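Local atomic coordinates of LamCAT (PDB entry 6JIA), a protein that probably hydrolyses laminarin, a beta-1,3-glucan, as a family 16 glycoside hydrolase, and is seen here with glucose units bound in its cleft. Residues A116-E121 against T132-D137; S95-W100 against L201-G206. All coordinates share one frame; numbering follows the deposited sequence.

Overall arrangement
Contacts 1 and 2 are antiparallel strand pairs of the beta-sandwich fold of family 16, their centres 14 Å apart, and both touch the same glucose. Residues 95-100 stand next to residues 116-121, so the two contacts meet directly: Met120 O lies 2.8 Å from Phe99 N, and Glu121 OE2 is 3.0 Å from Trp96 NE1, both hydrogen bonds. Along the chain, contact 1 is nested inside the loop that contact 2 closes. Contact 1 supplies the carboxylates that bind the glucose hydroxyls, and contact 2 the aromatic floor under it. Beta-glucose units are also bound, one about 7 Å from the side chain of His134 and one about 4 Å from that of Trp100.

Contact 1: A116-E121 against T132-D137; sequences AIDIME and TIHWQD. With GLC (alpha-D-glucopyranose), chain B.
Asp118 OD1 sits at the edge of the His134 imidazole, near its plane and 3.2 Å from CD2, two residues beyond its own partner Thr132. The register is antiparallel: Ala116 opposes His134 and Asp118 opposes Thr132 as hydrogen-bonded pairs, with Ile117 opposite Ile133 between them. The strands run at 166°, and His134 N to Ala116 O, at 2.9 Å, is typical of their four backbone bonds. Ala116, Asp118, Thr132 and His134 share the face toward the sugar. On the other face, the side chains of Ile117 and Ile133 cross obliquely.

In His134, CG lies anti to the carbonyl carbon (chi1 -60°), which brings the ring out beside Asp118. Glucose O2 then stands over the ring centre, 3.5 Å above its plane. At the edge, in plane, a water 2.9 Å from NE2 donates to Glu121 OE1. On the ring's other nitrogen, ND1 is hydrogen-bonded to Tyr142 OH, so both nitrogens have partners and the rotation of the ring is fixed. A leucine in its place would probably leave Tyr142 OH without its ND1 partner, cut the water from this strand and remove the flat ring beneath O2.

A second water bridges Glu121 OE1 to Thr132 OG1, which also bonds Ser146. Glu121 extends beyond CG to place OE2 2.8 Å from glucose O6, which donates to it; glucose O1 likewise donates to Asp118 OD1 over 2.8 Å.

Residues 116-121 appear to match the family 16 catalytic signature, with alanine where the nucleophilic glutamate is expected and Glu121 at the position of the presumed acid/base. The chemistry implies a sugar site in which Glu121 is tied through two waters to His134 and Thr132 while Asp118 takes the O1 hydroxyl directly, consistent with one lacking the nucleophile's expected carboxylate.

Contact 2: S95-W100 against L201-G206; sequences SWPAFW and LNMAIG. With GLC (alpha-D-glucopyranose), chain B.
Trp96, Asn202 and Leu201 lose the most surface here, 78, 72 and 62 Å², and each meets the opposite strand in a different way. The strands are antiparallel at 164°, and their hydrogen-bonded pairs, Trp96 with Ala204 and Ala98 with Asn202, put their side chains on the face toward the glucose; the Trp96 N to Ala204 O bond is weak. Pro97 sits at a non-hydrogen-bonded pair with Met203, their CA atoms 3.9 Å apart, where its lack of an N-H costs this pairing nothing.

Trp96 holds CG anti to its own nitrogen (chi1 -178°), which sends the indole obliquely off the sheet on the sugar side. CE3 packs on Ala204 CB at 4.0 Å, and Gly206 O meets the indole edge in plane. That carbonyl is buried without a polar partner. On the five-membered ring, NE1 is hydrogen-bonded to Glu121 OE2.

Asn202 has CG between its nitrogen and carbonyl carbon (chi1 69°), a rotation that swings the amide across to Trp100. NE1 of Trp100 donates to Asn202 OD1 over 2.8 Å, almost in line with the amide C=O. The amide's other end, ND2, donates to a water 3.0 Å away, which in turn donates to Trp96 O and is hydrogen-bonded to glucose O6.

On the reverse face, Leu201 brings CD2 to 3.7 Å from Phe99 CD1 in an oblique, wholly apolar crossing. Val228 of strand 221-232 touches both side chains.

Glucose C5 rides 3.3 Å above one face of the Trp100 ring, toward its rim, a CH-pi contact of the kind that aromatic sugar platforms make in carbohydrate-binding clefts. Because Asn202 holds the indole N-H, the chemistry implies a platform anchored by the neighbouring strand, with the same amide reaching the glucose through water.

Contact 1: A116-E121 against T132-D137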
ATOM      1  N   ALA A 116      -0.239  -7.937   7.329  1.00 21.76           N
ATOM      2  CA  ALA A 116      -0.096  -6.921   6.274  1.00 19.74           C
ATOM      3  C   ALA A 116       1.240  -7.107   5.575  1.00 19.30           C
ATOM      4  O   ALA A 116       2.252  -7.368   6.254  1.00 19.52           O
ATOM      5  CB  ALA A 116      -0.226  -5.551   6.892  1.00 20.15           C
ATOM      6  N   ILE A 117       1.234  -6.997   4.252  1.00 17.41           N
ATOM      7  CA  ILE A 117       2.453  -6.943   3.414  1.00 18.23           C
ATOM      8  C   ILE A 117       2.472  -5.570   2.765  1.00 19.35           C
ATOM      9  O   ILE A 117       1.638  -5.360   1.867  1.00 21.06           O
ATOM     10  CB  ILE A 117       2.472  -8.025   2.325  1.00 19.48           C
ATOM     11  CG1 ILE A 117       2.081  -9.408   2.865  1.00 19.96           C
ATOM     12  CG2 ILE A 117       3.855  -8.030   1.672  1.00 19.73           C
ATOM     13  CD1 ILE A 117       1.875 -10.427   1.738  1.00 19.20           C
ATOM     14  N   ASP A 118       3.338  -4.676   3.237  1.00 18.43           N
ATOM     15  CA  ASP A 118       3.563  -3.386   2.558  1.00 19.31           C
ATOM     16  C   ASP A 118       4.560  -3.600   1.419  1.00 17.77           C
ATOM     17  O   ASP A 118       5.728  -3.893   1.680  1.00 18.67           O
ATOM     18  CB  ASP A 118       4.064  -2.305   3.510  1.00 22.56           C
ATOM     19  CG  ASP A 118       2.973  -1.860   4.477  1.00 30.06           C
ATOM     20  OD1 ASP A 118       2.856  -2.516   5.494  1.00 26.11           O
ATOM     21  OD2 ASP A 118       2.248  -0.827   4.172  1.00 35.42           O
ATOM     22  N   ILE A 119       4.097  -3.487   0.188  1.00 16.08           N
ATOM     23  CA  ILE A 119       4.963  -3.670  -0.999  1.00 17.30           C
ATOM     24  C   ILE A 119       5.790  -2.414  -1.245  1.00 17.39           C
ATOM     25  O   ILE A 119       6.989  -2.521  -1.623  1.00 17.21           O
ATOM     26  CB  ILE A 119       4.115  -4.071  -2.209  1.00 18.85           C
ATOM     27  CG1 ILE A 119       3.322  -5.359  -1.940  1.00 19.70           C
ATOM     28  CG2 ILE A 119       5.051  -4.182  -3.408  1.00 17.21           C
ATOM     29  CD1 ILE A 119       2.217  -5.631  -2.930  1.00 18.92           C
ATOM     30  N   MET A 120       5.200  -1.261  -0.991  1.00 17.42           N
ATOM     31  CA  MET A 120       5.899   0.039  -1.092  1.00 20.01           C
ATOM     32  C   MET A 120       5.260   0.943  -0.062  1.00 18.72           C
ATOM     33  O   MET A 120       4.011   1.069  -0.084  1.00 18.94           O
ATOM     34  CB  MET A 120       5.757   0.717  -2.464  1.00 19.57           C
ATOM     35  CG  MET A 120       6.542   1.961  -2.643  1.00 20.82           C
ATOM     36  SD  MET A 120       5.819   3.447  -1.884  1.00 21.39           S
ATOM     37  CE  MET A 120       4.223   3.540  -2.669  1.00 22.72           C
ATOM     38  N   GLU A 121       6.105   1.549   0.759  1.00 18.20           N
ATOM     39  CA  GLU A 121       5.750   2.772   1.499  1.00 18.69           C
ATOM     40  C   GLU A 121       6.853   3.804   1.345  1.00 18.15           C
ATOM     41  O   GLU A 121       8.018   3.461   1.274  1.00 17.98           O
ATOM     42  CB  GLU A 121       5.531   2.504   2.982  1.00 19.95           C
ATOM     43  CG  GLU A 121       4.316   1.661   3.253  1.00 22.78           C
ATOM     44  CD  GLU A 121       4.141   1.413   4.732  1.00 25.80           C
ATOM     45  OE1 GLU A 121       4.890   0.504   5.269  1.00 29.41           O
ATOM     46  OE2 GLU A 121       3.420   2.227   5.352  1.00 25.19           O
ATOM     47  N   THR A 132       7.741  -4.024   4.107  1.00 18.68           N
ATOM     48  CA  THR A 132       7.503  -4.472   5.500  1.00 18.85           C
ATOM     49  C   THR A 132       6.418  -5.555   5.569  1.00 20.42           C
ATOM     50  O   THR A 132       5.428  -5.452   4.852  1.00 19.64           O
ATOM     51  CB  THR A 132       7.060  -3.282   6.347  1.00 20.34           C
ATOM     52  OG1 THR A 132       7.947  -2.200   6.112  1.00 19.35           O
ATOM     53  CG2 THR A 132       7.051  -3.596   7.824  1.00 22.35           C
ATOM     54  N   ILE A 133       6.564  -6.502   6.505  1.00 19.92           N
ATOM     55  CA  ILE A 133       5.420  -7.329   6.970  1.00 19.56           C
ATOM     56  C   ILE A 133       5.094  -6.953   8.402  1.00 19.22           C
ATOM     57  O   ILE A 133       6.025  -6.634   9.195  1.00 18.82           O
ATOM     58  CB  ILE A 133       5.696  -8.834   6.858  1.00 19.55           C
ATOM     59  CG1 ILE A 133       7.131  -9.190   7.254  1.00 21.34           C
ATOM     60  CG2 ILE A 133       5.321  -9.319   5.478  1.00 21.00           C
ATOM     61  CD1 ILE A 133       7.328 -10.708   7.494  1.00 21.88           C
ATOM     62  N   HIS A 134       3.812  -7.011   8.700  1.00 19.99           N
ATOM     63  CA  HIS A 134       3.245  -6.781  10.044  1.00 21.54           C
ATOM     64  C   HIS A 134       2.385  -7.976  10.395  1.00 19.78           C
ATOM     65  O   HIS A 134       1.614  -8.376   9.551  1.00 21.88           O
ATOM     66  CB  HIS A 134       2.353  -5.542  10.069  1.00 20.84           C
ATOM     67  CG  HIS A 134       3.035  -4.273   9.698  1.00 22.93           C
ATOM     68  ND1 HIS A 134       3.451  -3.379  10.644  1.00 23.15           N
ATOM     69  CD2 HIS A 134       3.279  -3.702   8.486  1.00 24.43           C
ATOM     70  CE1 HIS A 134       3.941  -2.303  10.052  1.00 24.48           C
ATOM     71  NE2 HIS A 134       3.859  -2.482   8.721  1.00 21.91           N
ATOM     72  N   TRP A 135       2.455  -8.439  11.635  1.00 20.32           N
ATOM     73  CA  TRP A 135       1.696  -9.631  12.064  1.00 20.81           C
ATOM     74  C   TRP A 135       1.718  -9.745  13.585  1.00 23.82           C
ATOM     75  O   TRP A 135       2.305  -8.846  14.250  1.00 22.12           O
ATOM     76  CB  TRP A 135       2.215 -10.875  11.328  1.00 21.11           C
ATOM     77  CG  TRP A 135       3.513 -11.453  11.815  1.00 22.40           C
ATOM     78  CD1 TRP A 135       3.646 -12.569  12.598  1.00 23.51           C
ATOM     79  CD2 TRP A 135       4.838 -10.951  11.599  1.00 21.58           C
ATOM     80  NE1 TRP A 135       4.963 -12.801  12.873  1.00 22.77           N
ATOM     81  CE2 TRP A 135       5.720 -11.821  12.282  1.00 22.06           C
ATOM     82  CE3 TRP A 135       5.371  -9.863  10.886  1.00 22.62           C
ATOM     83  CZ2 TRP A 135       7.095 -11.641  12.277  1.00 20.85           C
ATOM     84  CZ3 TRP A 135       6.734  -9.679  10.893  1.00 20.79           C
ATOM     85  CH2 TRP A 135       7.585 -10.564  11.563  1.00 21.18           C
ATOM     86  N   GLN A 136       1.111 -10.828  14.082  1.00 24.71           N
ATOM     87  CA  GLN A 136       1.029 -11.204  15.510  1.00 26.48           C
ATOM     88  C   GLN A 136       1.844 -12.490  15.645  1.00 27.54           C
ATOM     89  O   GLN A 136       1.436 -13.475  15.007  1.00 28.92           O
ATOM     90  CB  GLN A 136      -0.452 -11.364  15.863  1.00 30.80           C
ATOM     91  CG  GLN A 136      -0.897 -10.594  17.072  1.00 39.53           C
ATOM     92  CD  GLN A 136      -2.392 -10.712  17.279  1.00 41.00           C
ATOM     93  OE1 GLN A 136      -2.980 -11.788  17.160  1.00 40.08           O
ATOM     94  NE2 GLN A 136      -3.015  -9.591  17.598  1.00 36.65           N
ATOM     95  N   ASP A 137       2.965 -12.459  16.383  1.00 25.96           N
ATOM     96  CA  ASP A 137       3.958 -13.567  16.409  1.00 27.96           C
ATOM     97  C   ASP A 137       3.468 -14.697  17.328  1.00 32.21           C
ATOM     98  O   ASP A 137       2.323 -14.635  17.790  1.00 33.48           O
ATOM     99  CB  ASP A 137       5.355 -13.065  16.767  1.00 28.40           C
ATOM    100  CG  ASP A 137       5.627 -12.735  18.226  1.00 29.75           C
ATOM    101  OD1 ASP A 137       4.729 -12.932  19.096  1.00 30.43           O
ATOM    102  OD2 ASP A 137       6.727 -12.257  18.476  1.00 34.50           O
TER
HETATM  103  C1  GLC B   1       1.130  -0.677   7.332  1.00 23.08           C
HETATM  104  C2  GLC B   1       0.509  -0.083   8.586  1.00 24.47           C
HETATM  105  C3  GLC B   1      -0.866   0.447   8.348  1.00 23.61           C
HETATM  106  C4  GLC B   1      -0.835   1.460   7.246  1.00 21.62           C
HETATM  107  C5  GLC B   1      -0.312   0.745   5.944  1.00 20.80           C
HETATM  108  C6  GLC B   1      -0.150   1.710   4.749  1.00 21.49           C
HETATM  109  O1  GLC B   1       0.539  -1.930   6.980  1.00 24.61           O
HETATM  110  O2  GLC B   1       0.639  -1.020   9.606  1.00 19.87           O
HETATM  111  O3  GLC B   1      -1.341   1.049   9.563  1.00 20.22           O
HETATM  112  O4  GLC B   1      -2.099   2.075   7.078  1.00 20.66           O
HETATM  113  O5  GLC B   1       1.042   0.307   6.285  1.00 21.78           O
HETATM  114  O6  GLC B   1       0.704   2.821   5.057  1.00 22.78           O
HETATM  115  O   HOH W   1       5.464  -0.300   7.756  1.00 28.68           O
HETATM  116  O   HOH W   2       6.992  -0.700   4.140  1.00 29.00           O

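Contact 2: S95-W100 against L201-G206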
ATOM      1  N   SER A  95       3.797  13.498   3.602  1.00 20.62           N
ATOM      2  CA  SER A  95       3.201  12.596   2.593  1.00 20.39           C
ATOM      3  C   SER A  95       3.432  11.173   3.067  1.00 19.09           C
ATOM      4  O   SER A  95       4.511  10.924   3.616  1.00 18.44           O
ATOM      5  CB  SER A  95       3.770  12.812   1.219  1.00 22.45           C
ATOM      6  OG  SER A  95       5.176  12.616   1.184  1.00 23.15           O
ATOM      7  N   TRP A  96       2.519  10.265   2.746  1.00 20.57           N
ATOM      8  CA  TRP A  96       2.687   8.837   3.139  1.00 18.93           C
ATOM      9  C   TRP A  96       1.902   7.943   2.185  1.00 18.17           C
ATOM     10  O   TRP A  96       0.811   7.474   2.487  1.00 18.65           O
ATOM     11  CB  TRP A  96       2.314   8.688   4.609  1.00 18.76           C
ATOM     12  CG  TRP A  96       2.478   7.297   5.141  1.00 18.17           C
ATOM     13  CD1 TRP A  96       3.194   6.261   4.611  1.00 17.35           C
ATOM     14  CD2 TRP A  96       1.915   6.818   6.357  1.00 18.84           C
ATOM     15  NE1 TRP A  96       3.096   5.160   5.408  1.00 17.51           N
ATOM     16  CE2 TRP A  96       2.312   5.468   6.486  1.00 18.96           C
ATOM     17  CE3 TRP A  96       1.135   7.406   7.352  1.00 19.87           C
ATOM     18  CZ2 TRP A  96       1.946   4.706   7.592  1.00 20.12           C
ATOM     19  CZ3 TRP A  96       0.769   6.641   8.431  1.00 20.09           C
ATOM     20  CH2 TRP A  96       1.156   5.302   8.537  1.00 21.09           C
ATOM     21  N   PRO A  97       2.394   7.794   0.938  1.00 19.26           N
ATOM     22  CA  PRO A  97       1.780   6.879  -0.032  1.00 20.51           C
ATOM     23  C   PRO A  97       2.103   5.421   0.310  1.00 18.85           C
ATOM     24  O   PRO A  97       3.187   5.168   0.912  1.00 17.77           O
ATOM     25  CB  PRO A  97       2.422   7.237  -1.379  1.00 22.92           C
ATOM     26  CG  PRO A  97       3.558   8.214  -1.079  1.00 23.10           C
ATOM     27  CD  PRO A  97       3.553   8.507   0.397  1.00 21.46           C
ATOM     28  N   ALA A  98       1.193   4.502  -0.046  1.00 19.27           N
ATOM     29  CA  ALA A  98       1.400   3.076   0.226  1.00 19.28           C
ATOM     30  C   ALA A  98       0.734   2.227  -0.846  1.00 18.84           C
ATOM     31  O   ALA A  98      -0.335   2.584  -1.381  1.00 20.71           O
ATOM     32  CB  ALA A  98       0.909   2.747   1.615  1.00 20.82           C
ATOM     33  N   PHE A  99       1.403   1.118  -1.120  1.00 20.12           N
ATOM     34  CA  PHE A  99       0.930   0.004  -1.954  1.00 19.18           C
ATOM     35  C   PHE A  99       1.137  -1.252  -1.109  1.00 18.66           C
ATOM     36  O   PHE A  99       2.287  -1.578  -0.790  1.00 19.08           O
ATOM     37  CB  PHE A  99       1.693  -0.004  -3.280  1.00 19.20           C
ATOM     38  CG  PHE A  99       1.494  -1.243  -4.119  1.00 18.32           C
ATOM     39  CD1 PHE A  99       0.236  -1.769  -4.322  1.00 19.85           C
ATOM     40  CD2 PHE A  99       2.558  -1.848  -4.761  1.00 17.67           C
ATOM     41  CE1 PHE A  99       0.030  -2.862  -5.171  1.00 20.66           C
ATOM     42  CE2 PHE A  99       2.359  -2.964  -5.582  1.00 19.23           C
ATOM     43  CZ  PHE A  99       1.103  -3.474  -5.775  1.00 19.59           C
ATOM     44  N   TRP A 100       0.047  -1.874  -0.680  1.00 19.02           N
ATOM     45  CA  TRP A 100       0.083  -2.894   0.389  1.00 19.75           C
ATOM     46  C   TRP A 100      -1.072  -3.879   0.282  1.00 20.07           C
ATOM     47  O   TRP A 100      -1.923  -3.798  -0.641  1.00 17.39           O
ATOM     48  CB  TRP A 100       0.134  -2.218   1.751  1.00 20.98           C
ATOM     49  CG  TRP A 100      -0.962  -1.258   2.092  1.00 19.73           C
ATOM     50  CD1 TRP A 100      -1.306  -0.087   1.460  1.00 19.85           C
ATOM     51  CD2 TRP A 100      -1.764  -1.313   3.278  1.00 18.79           C
ATOM     52  NE1 TRP A 100      -2.292   0.557   2.149  1.00 16.75           N
ATOM     53  CE2 TRP A 100      -2.566  -0.148   3.291  1.00 19.22           C
ATOM     54  CE3 TRP A 100      -1.812  -2.177   4.368  1.00 20.61           C
ATOM     55  CZ2 TRP A 100      -3.448   0.130   4.343  1.00 20.42           C
ATOM     56  CZ3 TRP A 100      -2.709  -1.919   5.387  1.00 21.04           C
ATOM     57  CH2 TRP A 100      -3.506  -0.778   5.373  1.00 19.30           C
ATOM     58  N   LEU A 201      -4.292   0.613  -2.226  1.00 19.42           N
ATOM     59  CA  LEU A 201      -3.479   1.763  -2.632  1.00 19.47           C
ATOM     60  C   LEU A 201      -3.977   2.977  -1.862  1.00 18.02           C
ATOM     61  O   LEU A 201      -5.192   3.183  -1.809  1.00 21.18           O
ATOM     62  CB  LEU A 201      -3.667   2.021  -4.120  1.00 20.46           C
ATOM     63  CG  LEU A 201      -2.908   1.126  -5.078  1.00 21.48           C
ATOM     64  CD1 LEU A 201      -3.477   1.315  -6.486  1.00 23.22           C
ATOM     65  CD2 LEU A 201      -1.420   1.442  -5.031  1.00 23.47           C
ATOM     66  N   ASN A 202      -3.077   3.789  -1.334  1.00 18.96           N
ATOM     67  CA  ASN A 202      -3.540   5.053  -0.725  1.00 18.32           C
ATOM     68  C   ASN A 202      -2.422   6.064  -0.705  1.00 19.87           C
ATOM     69  O   ASN A 202      -1.268   5.694  -0.961  1.00 19.94           O
ATOM     70  CB  ASN A 202      -4.083   4.814   0.685  1.00 18.83           C
ATOM     71  CG  ASN A 202      -2.980   4.445   1.651  1.00 19.96           C
ATOM     72  OD1 ASN A 202      -2.533   3.282   1.703  1.00 19.41           O
ATOM     73  ND2 ASN A 202      -2.509   5.433   2.398  1.00 17.88           N
ATOM     74  N   MET A 203      -2.792   7.301  -0.383  1.00 21.86           N
ATOM     75  CA  MET A 203      -1.830   8.358   0.058  1.00 21.65           C
ATOM     76  C   MET A 203      -2.392   9.029   1.310  1.00 20.93           C
ATOM     77  O   MET A 203      -3.388   9.714   1.189  1.00 22.37           O
ATOM     78  CB  MET A 203      -1.605   9.422  -1.012  1.00 23.65           C
ATOM     79  CG  MET A 203      -0.575  10.438  -0.599  1.00 27.84           C
ATOM     80  SD  MET A 203       0.313  11.083  -2.072  1.00 27.21           S
ATOM     81  CE  MET A 203      -1.010  11.625  -3.142  1.00 27.27           C
ATOM     82  N   ALA A 204      -1.813   8.741   2.468  1.00 20.45           N
ATOM     83  CA  ALA A 204      -2.146   9.380   3.747  1.00 17.24           C
ATOM     84  C   ALA A 204      -1.389  10.710   3.821  1.00 19.25           C
ATOM     85  O   ALA A 204      -0.345  10.894   3.125  1.00 20.11           O
ATOM     86  CB  ALA A 204      -1.834   8.474   4.890  1.00 18.35           C
ATOM     87  N   ILE A 205      -1.918  11.615   4.628  1.00 17.54           N
ATOM     88  CA  ILE A 205      -1.283  12.917   4.960  1.00 17.58           C
ATOM     89  C   ILE A 205      -1.091  12.966   6.476  1.00 19.34           C
ATOM     90  O   ILE A 205      -2.114  12.889   7.219  1.00 18.87           O
ATOM     91  CB  ILE A 205      -2.103  14.096   4.453  1.00 16.65           C
ATOM     92  CG1 ILE A 205      -2.313  13.991   2.946  1.00 20.41           C
ATOM     93  CG2 ILE A 205      -1.424  15.412   4.846  1.00 17.87           C
ATOM     94  CD1 ILE A 205      -1.013  13.970   2.139  1.00 22.86           C
ATOM     95  N   GLY A 206       0.172  12.978   6.906  1.00 20.68           N
ATOM     96  CA  GLY A 206       0.543  12.930   8.331  1.00 20.27           C
ATOM     97  C   GLY A 206       0.276  11.594   8.973  1.00 23.34           C
ATOM     98  O   GLY A 206      -0.215  10.681   8.299  1.00 23.35           O
TER
HETATM   99  C1  GLC B   1       1.130  -0.677   7.332  1.00 23.08           C
HETATM  100  C2  GLC B   1       0.509  -0.083   8.586  1.00 24.47           C
HETATM  101  C3  GLC B   1      -0.866   0.447   8.348  1.00 23.61           C
HETATM  102  C4  GLC B   1      -0.835   1.460   7.246  1.00 21.62           C
HETATM  103  C5  GLC B   1      -0.312   0.745   5.944  1.00 20.80           C
HETATM  104  C6  GLC B   1      -0.150   1.710   4.749  1.00 21.49           C
HETATM  105  O1  GLC B   1       0.539  -1.930   6.980  1.00 24.61           O
HETATM  106  O2  GLC B   1       0.639  -1.020   9.606  1.00 19.87           O
HETATM  107  O3  GLC B   1      -1.341   1.049   9.563  1.00 20.22           O
HETATM  108  O4  GLC B   1      -2.099   2.075   7.078  1.00 20.66           O
HETATM  109  O5  GLC B   1       1.042   0.307   6.285  1.00 21.78           O
HETATM  110  O6  GLC B   1       0.704   2.821   5.057  1.00 22.78           O
HETATM  111  O   HOH W   3      -0.104   5.214   4.135  1.00 17.22           O